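Carbohydrate oxidase (Microdochium nivale, PDB 3RJA) oxidises the C1 hydroxyl of mono-, oligo- and polysaccharides to the corresponding lactone with the help of FAD, reducing molecular oxygen to hydrogen peroxide. Local coordinates at residues N222-S225 with A226-I230; D279-P282 with A283-V287; N336-D339 with Y340-V344. All coordinates share one frame; numbering follows the deposited sequence. Where two conformers were deposited one is given.

Contact 1 of 3, residues N222-S225 with A226-I230. With NAG (2-acetamido-2-deoxy-beta-D-glucopyranose), chain C.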
# COMPACT_ATOMS: atom_id res chain seq x y z
N ASN A 222 24.99 17.65 -5.82
CA ASN A 222 24.92 18.61 -4.73
C ASN A 222 23.53 19.19 -4.50
O ASN A 222 22.62 18.97 -5.31
CB ASN A 222 25.94 19.74 -4.93
CG ASN A 222 25.72 20.51 -6.24
OD1 ASN A 222 24.59 20.85 -6.60
ND2 ASN A 222 26.82 20.79 -6.94
N LYS A 223 23.38 19.92 -3.40
CA LYS A 223 22.11 20.50 -3.01
C LYS A 223 21.46 21.28 -4.14
O LYS A 223 20.25 21.13 -4.38
CB LYS A 223 22.27 21.39 -1.76
CG LYS A 223 22.46 20.60 -0.46
CD LYS A 223 22.88 21.58 0.64
CE LYS A 223 23.37 20.90 1.89
NZ LYS A 223 23.03 21.74 3.06
N THR A 224 22.25 22.12 -4.82
CA THR A 224 21.71 23.01 -5.85
C THR A 224 21.07 22.26 -7.00
O THR A 224 19.93 22.57 -7.35
CB THR A 224 22.71 24.11 -6.30
OG1 THR A 224 22.93 24.99 -5.20
CG2 THR A 224 22.14 24.96 -7.45
N SER A 225 21.78 21.26 -7.54
CA SER A 225 21.26 20.41 -8.61
C SER A 225 20.00 19.65 -8.17
O SER A 225 19.01 19.57 -8.93
CB SER A 225 22.34 19.41 -9.07
OG SER A 225 23.52 20.08 -9.48
N ALA A 226 20.02 19.11 -6.94
CA ALA A 226 18.87 18.37 -6.42
C ALA A 226 17.63 19.27 -6.25
O ALA A 226 16.51 18.84 -6.54
CB ALA A 226 19.22 17.71 -5.09
N LEU A 227 17.86 20.49 -5.79
CA LEU A 227 16.81 21.49 -5.59
C LEU A 227 16.16 21.85 -6.94
O LEU A 227 14.92 21.87 -7.06
CB LEU A 227 17.45 22.72 -4.97
CG LEU A 227 16.88 23.60 -3.86
CD1 LEU A 227 16.13 22.83 -2.80
CD2 LEU A 227 18.04 24.42 -3.24
N LYS A 228 17.00 22.13 -7.94
CA LYS A 228 16.52 22.44 -9.29
C LYS A 228 15.85 21.23 -9.96
O LYS A 228 14.93 21.41 -10.74
CB LYS A 228 17.65 22.93 -10.20
CG LYS A 228 18.22 24.32 -9.88
CD LYS A 228 19.26 24.72 -10.96
CE LYS A 228 20.47 25.51 -10.43
NZ LYS A 228 20.13 26.81 -9.74
N GLY A 229 16.34 20.02 -9.69
CA GLY A 229 15.81 18.84 -10.34
C GLY A 229 14.43 18.48 -9.79
O GLY A 229 13.50 18.23 -10.55
N ILE A 230 14.30 18.48 -8.47
CA ILE A 230 13.02 18.22 -7.85
C ILE A 230 11.98 19.27 -8.24
O ILE A 230 10.82 18.92 -8.46
CB ILE A 230 13.12 18.09 -6.31
CG1 ILE A 230 13.98 16.87 -5.94
CG2 ILE A 230 11.68 18.01 -5.67
CD1 ILE A 230 14.58 16.93 -4.54
C1 NAG C . 26.77 21.53 -8.17
C2 NAG C . 27.80 22.65 -8.06
C3 NAG C . 27.59 23.60 -9.21
C4 NAG C . 27.69 22.83 -10.51
C5 NAG C . 26.90 21.52 -10.50
C6 NAG C . 27.37 20.63 -11.64
C7 NAG C . 27.06 24.49 -6.63
C8 NAG C . 27.10 25.10 -5.26
N2 NAG C . 27.74 23.35 -6.79
O3 NAG C . 28.55 24.63 -9.20
O4 NAG C . 27.23 23.69 -11.53
O5 NAG C . 27.08 20.78 -9.31
O6 NAG C . 28.55 21.21 -12.15
O7 NAG C . 26.43 25.02 -7.54
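A local contact along the first turns of helix 223-239 joins Thr224 to Lys228 and Asn222 to Ala226, at the glycosylated N-terminal end of the helix. Four backbone bonds of the i to i+4 kind run through it. Ala226 N donates to Asn222 O at 3.1 Å, and Leu227 N, Lys228 N and Gly229 N follow with Lys223 O, Thr224 O and Ser225 O. Asn222 is the N-cap: its OD1 takes the N-H of Ser225 at 3.0 Å in a nearly straight bond (176°), the donor lying almost on the line of the side-chain C=O. The torsion that permits this sets CG between the backbone N and the carbonyl carbon (chi1 59°). The same amide carries an N-linked glycan, within the sequon Asn-Lys-Thr: ND2 is bonded covalently to C1 of 2-acetamido-2-deoxy-beta-D-glucopyranose at 1.4 Å. One planar amide thus caps the start of the helix through its oxygen and holds the sugar through its nitrogen. On the outer side, Thr224 and Lys228 run alongside each other in the same direction. The CG2 methyl of Thr224 sits anti to its own backbone N and presses on CE of Lys228 at 3.5 Å, tight for two carbons; NZ is only slightly farther from that methyl, because the lysine chain bends at chi3 and chi4. Lys223 leaves the helix on another side, where its NZ forms salt bridges with Asp339 and Asp343 of helix 332-345, while Ala226 lies against Phe342.

Contact 2 of 3, residues D279-P282 with A283-V287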
# COMPACT_ATOMS: atom_id res chain seq x y z
N ASP A 279 14.55 18.26 -20.95
CA ASP A 279 14.98 19.66 -21.25
C ASP A 279 15.13 20.56 -20.03
O ASP A 279 15.86 21.55 -20.10
CB ASP A 279 14.03 20.36 -22.23
CG ASP A 279 14.00 19.70 -23.58
OD1 ASP A 279 15.01 19.05 -23.94
OD2 ASP A 279 12.96 19.78 -24.27
N THR A 280 14.47 20.24 -18.94
CA THR A 280 14.55 21.13 -17.75
C THR A 280 15.36 20.55 -16.60
O THR A 280 15.61 21.21 -15.61
CB THR A 280 13.16 21.54 -17.27
OG1 THR A 280 12.34 20.36 -17.16
CG2 THR A 280 12.53 22.48 -18.27
N LEU A 281 15.78 19.30 -16.74
CA LEU A 281 16.64 18.66 -15.76
C LEU A 281 18.02 19.31 -15.74
O LEU A 281 18.51 19.74 -16.78
CB LEU A 281 16.76 17.16 -16.06
CG LEU A 281 15.57 16.26 -15.62
CD1 LEU A 281 15.85 14.83 -15.96
CD2 LEU A 281 15.28 16.36 -14.10
N PRO A 282 18.67 19.36 -14.55
CA PRO A 282 20.06 19.83 -14.46
C PRO A 282 20.88 18.96 -15.38
O PRO A 282 20.59 17.76 -15.52
CB PRO A 282 20.45 19.54 -13.00
CG PRO A 282 19.13 19.50 -12.25
CD PRO A 282 18.10 19.01 -13.23
N ALA A 283 21.90 19.56 -15.99
CA ALA A 283 22.72 18.88 -16.98
C ALA A 283 23.54 17.78 -16.32
O ALA A 283 23.88 17.87 -15.13
CB ALA A 283 23.64 19.89 -17.69
N GLY A 284 23.86 16.76 -17.09
CA GLY A 284 24.62 15.64 -16.56
C GLY A 284 23.80 14.37 -16.37
O GLY A 284 24.36 13.30 -16.13
N TYR A 285 22.47 14.46 -16.51
CA TYR A 285 21.65 13.24 -16.41
C TYR A 285 22.03 12.30 -17.53
O TYR A 285 22.56 12.75 -18.55
CB TYR A 285 20.16 13.56 -16.46
CG TYR A 285 19.70 14.17 -17.76
CD1 TYR A 285 19.34 13.36 -18.85
CD2 TYR A 285 19.64 15.55 -17.91
CE1 TYR A 285 18.90 13.95 -20.09
CE2 TYR A 285 19.20 16.15 -19.13
CZ TYR A 285 18.85 15.35 -20.19
OH TYR A 285 18.45 15.96 -21.35
N VAL A 286 21.80 11.01 -17.35
CA VAL A 286 21.98 10.06 -18.43
C VAL A 286 20.71 9.21 -18.56
O VAL A 286 20.34 8.51 -17.61
CB VAL A 286 23.19 9.10 -18.21
CG1 VAL A 286 23.28 8.05 -19.36
CG2 VAL A 286 24.51 9.86 -18.09
N VAL A 287 20.06 9.28 -19.72
CA VAL A 287 18.95 8.41 -20.03
C VAL A 287 19.43 6.96 -20.22
O VAL A 287 20.27 6.67 -21.08
CB VAL A 287 18.22 8.86 -21.31
CG1 VAL A 287 17.04 7.93 -21.61
CG2 VAL A 287 17.75 10.31 -21.17
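Leu281 and Tyr285 meet across the loop that leads from helix 267-278 into the edge strand 286-293 of the large antiparallel sheet. From CB outward, the tyrosine is turned back over the loop by its first torsion, which places CG between the backbone N and the carbonyl carbon (chi1 64°). CD2 comes nearest: the carbonyl O of Pro282 lies at the ring edge, in its plane, 3.4 Å from CD2, while CB of Leu281 approaches the same CD2 obliquely at 3.8 Å. CE2, the next atom along that side, is 4.0 Å from the same CB. Over one face of the ring stands CD1 of Leu281, 4.2 Å above the plane and displaced toward the rim. The ring also rests on Leu278 of helix 267-278, and Leu281 on Leu218. Gly284 allows the chain to turn here, since its backbone angles (phi 107°, psi -10°) would jam a CB against the preceding carbonyl; its own O accepts from Asn219 ND2. Without the ring, as with an alanine here, Leu281 would probably lose its aromatic neighbour and a gap would open beside the Pro282 carbonyl. No hydrogen bond crosses between 279-282 and 283-287, which implies that the two sides of this turn meet through apolar contact and an aromatic edge directed at a carbonyl oxygen.

Contact 3 of 3, residues N336-D339 with Y340-V344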
# COMPACT_ATOMS: atom_id res chain seq x y z
N ASN A 336 14.48 22.22 2.88
CA ASN A 336 14.78 21.49 4.11
C ASN A 336 15.02 20.03 3.76
O ASN A 336 15.92 19.41 4.31
CB ASN A 336 13.62 21.58 5.12
CG ASN A 336 13.37 22.99 5.60
OD1 ASN A 336 14.22 23.87 5.41
ND2 ASN A 336 12.21 23.24 6.23
N PHE A 337 14.23 19.49 2.84
CA PHE A 337 14.38 18.09 2.43
C PHE A 337 15.80 17.82 1.90
O PHE A 337 16.45 16.87 2.31
CB PHE A 337 13.33 17.72 1.36
CG PHE A 337 13.46 16.32 0.84
CD1 PHE A 337 14.31 16.03 -0.23
CD2 PHE A 337 12.74 15.29 1.41
CE1 PHE A 337 14.43 14.73 -0.74
CE2 PHE A 337 12.86 13.98 0.91
CZ PHE A 337 13.70 13.71 -0.16
N VAL A 338 16.25 18.67 0.97
CA VAL A 338 17.56 18.55 0.34
C VAL A 338 18.74 18.81 1.32
O VAL A 338 19.77 18.15 1.21
CB VAL A 338 17.63 19.42 -0.94
CG1 VAL A 338 19.05 19.48 -1.50
CG2 VAL A 338 16.65 18.85 -2.02
N ASP A 339 18.56 19.76 2.25
CA ASP A 339 19.55 20.00 3.33
C ASP A 339 19.83 18.69 4.10
O ASP A 339 20.99 18.28 4.25
CB ASP A 339 19.07 21.11 4.28
CG ASP A 339 19.35 22.53 3.73
OD1 ASP A 339 20.13 22.71 2.77
OD2 ASP A 339 18.79 23.49 4.28
N TYR A 340 18.75 18.04 4.56
CA TYR A 340 18.83 16.78 5.30
C TYR A 340 19.39 15.66 4.43
O TYR A 340 20.23 14.90 4.87
CB TYR A 340 17.41 16.42 5.78
CG TYR A 340 17.35 15.47 6.96
CD1 TYR A 340 17.34 14.09 6.77
CD2 TYR A 340 17.29 15.97 8.26
CE1 TYR A 340 17.27 13.21 7.88
CE2 TYR A 340 17.20 15.12 9.35
CZ TYR A 340 17.19 13.74 9.15
OH TYR A 340 17.13 12.91 10.25
N TYR A 341 18.91 15.58 3.20
CA TYR A 341 19.40 14.60 2.21
C TYR A 341 20.93 14.57 2.23
O TYR A 341 21.55 13.50 2.40
CB TYR A 341 18.91 15.04 0.83
CG TYR A 341 19.02 14.07 -0.31
CD1 TYR A 341 19.70 12.84 -0.21
CD2 TYR A 341 18.41 14.40 -1.53
CE1 TYR A 341 19.78 11.96 -1.30
CE2 TYR A 341 18.50 13.54 -2.62
CZ TYR A 341 19.17 12.33 -2.51
OH TYR A 341 19.17 11.49 -3.61
N PHE A 342 21.53 15.75 2.05
CA PHE A 342 23.00 15.87 1.89
C PHE A 342 23.78 15.92 3.20
O PHE A 342 24.84 15.30 3.28
CB PHE A 342 23.38 17.03 0.94
CG PHE A 342 23.16 16.71 -0.51
CD1 PHE A 342 21.89 16.85 -1.08
CD2 PHE A 342 24.20 16.22 -1.30
CE1 PHE A 342 21.66 16.52 -2.42
CE2 PHE A 342 23.98 15.89 -2.65
CZ PHE A 342 22.71 16.05 -3.22
N ASP A 343 23.27 16.64 4.20
CA ASP A 343 23.99 16.79 5.47
C ASP A 343 23.78 15.62 6.47
O ASP A 343 24.65 15.37 7.31
CB ASP A 343 23.62 18.10 6.16
CG ASP A 343 23.84 19.32 5.24
OD1 ASP A 343 24.62 19.21 4.27
OD2 ASP A 343 23.22 20.37 5.50
N VAL A 344 22.64 14.93 6.36
CA VAL A 344 22.35 13.76 7.24
C VAL A 344 22.28 12.43 6.45
O VAL A 344 23.16 11.56 6.58
CB VAL A 344 21.07 13.98 8.10
CG1 VAL A 344 20.86 12.80 9.05
CG2 VAL A 344 21.18 15.31 8.92
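With CG anti to the backbone N in both Phe337 (chi1 177°) and Tyr341 (chi1 -167°), the two rings leave the same side of the helix and cross at a slant, CE1 of Phe337 coming to 4.1 Å from CD2 of Tyr341. This is i to i+4 packing within helix 332-345, which widens to a pi-type turn at 341-344. Regular backbone bonds still hold the contact together: Tyr340 N to Asn336 O, Tyr341 N to Phe337 O at 2.9 Å, Phe342 N to Val338 O, and Asp343 N to Asp339 O at 2.8 Å. Phe337 and Tyr341 form the inward aromatic layer. Both meet Tyr355 of strand 352-359 edge-to-face, Trp409 stacks on Phe337 and on Tyr340, and the hydroxyl of Tyr341 is hydrogen-bonded to Asp251 and Tyr355. The Tyr340 ring has CB of Val344 centred over one face, 3.8 Å above its plane. On the flank facing helix 223-239, Val338 and Phe342 lie alongside each other and point the same way, CG1 of Val338 being 3.9 Å from CD1 of Phe342; both also touch Lys223. The neighbouring flank is acidic. Asp339 OD1 and Asp343 OD2 stand 4.7 Å apart, a like-charge pair whose repulsion the shared partner Lys223 probably offsets. The carbonyl O of Val338, besides accepting from Phe342 N, lies in the plane of the Phe342 ring, at its edge, 3.4 Å from CD1.

Contact 1 lies between the other two: Pro282 of contact 2 packs on it, with CG of Pro282 3.3 Å from Ser225 O, and a shared lysine joins it to contact 3. Contacts 2 and 3 do not touch, their nearest atoms being about 10 Å apart. Contacts 1 and 3 are partly buried; contact 1 starts a helix and contact 3 lies within one, whereas contact 2 is a surface turn ahead of a strand. Their chemistry differs accordingly. Contact 1 combines a cap and a glycan with aliphatic packing, contact 3 is built largely of aromatic rings, with carboxylates on the flank toward the lysine, and contact 2 relies on a leucine and a ring edge.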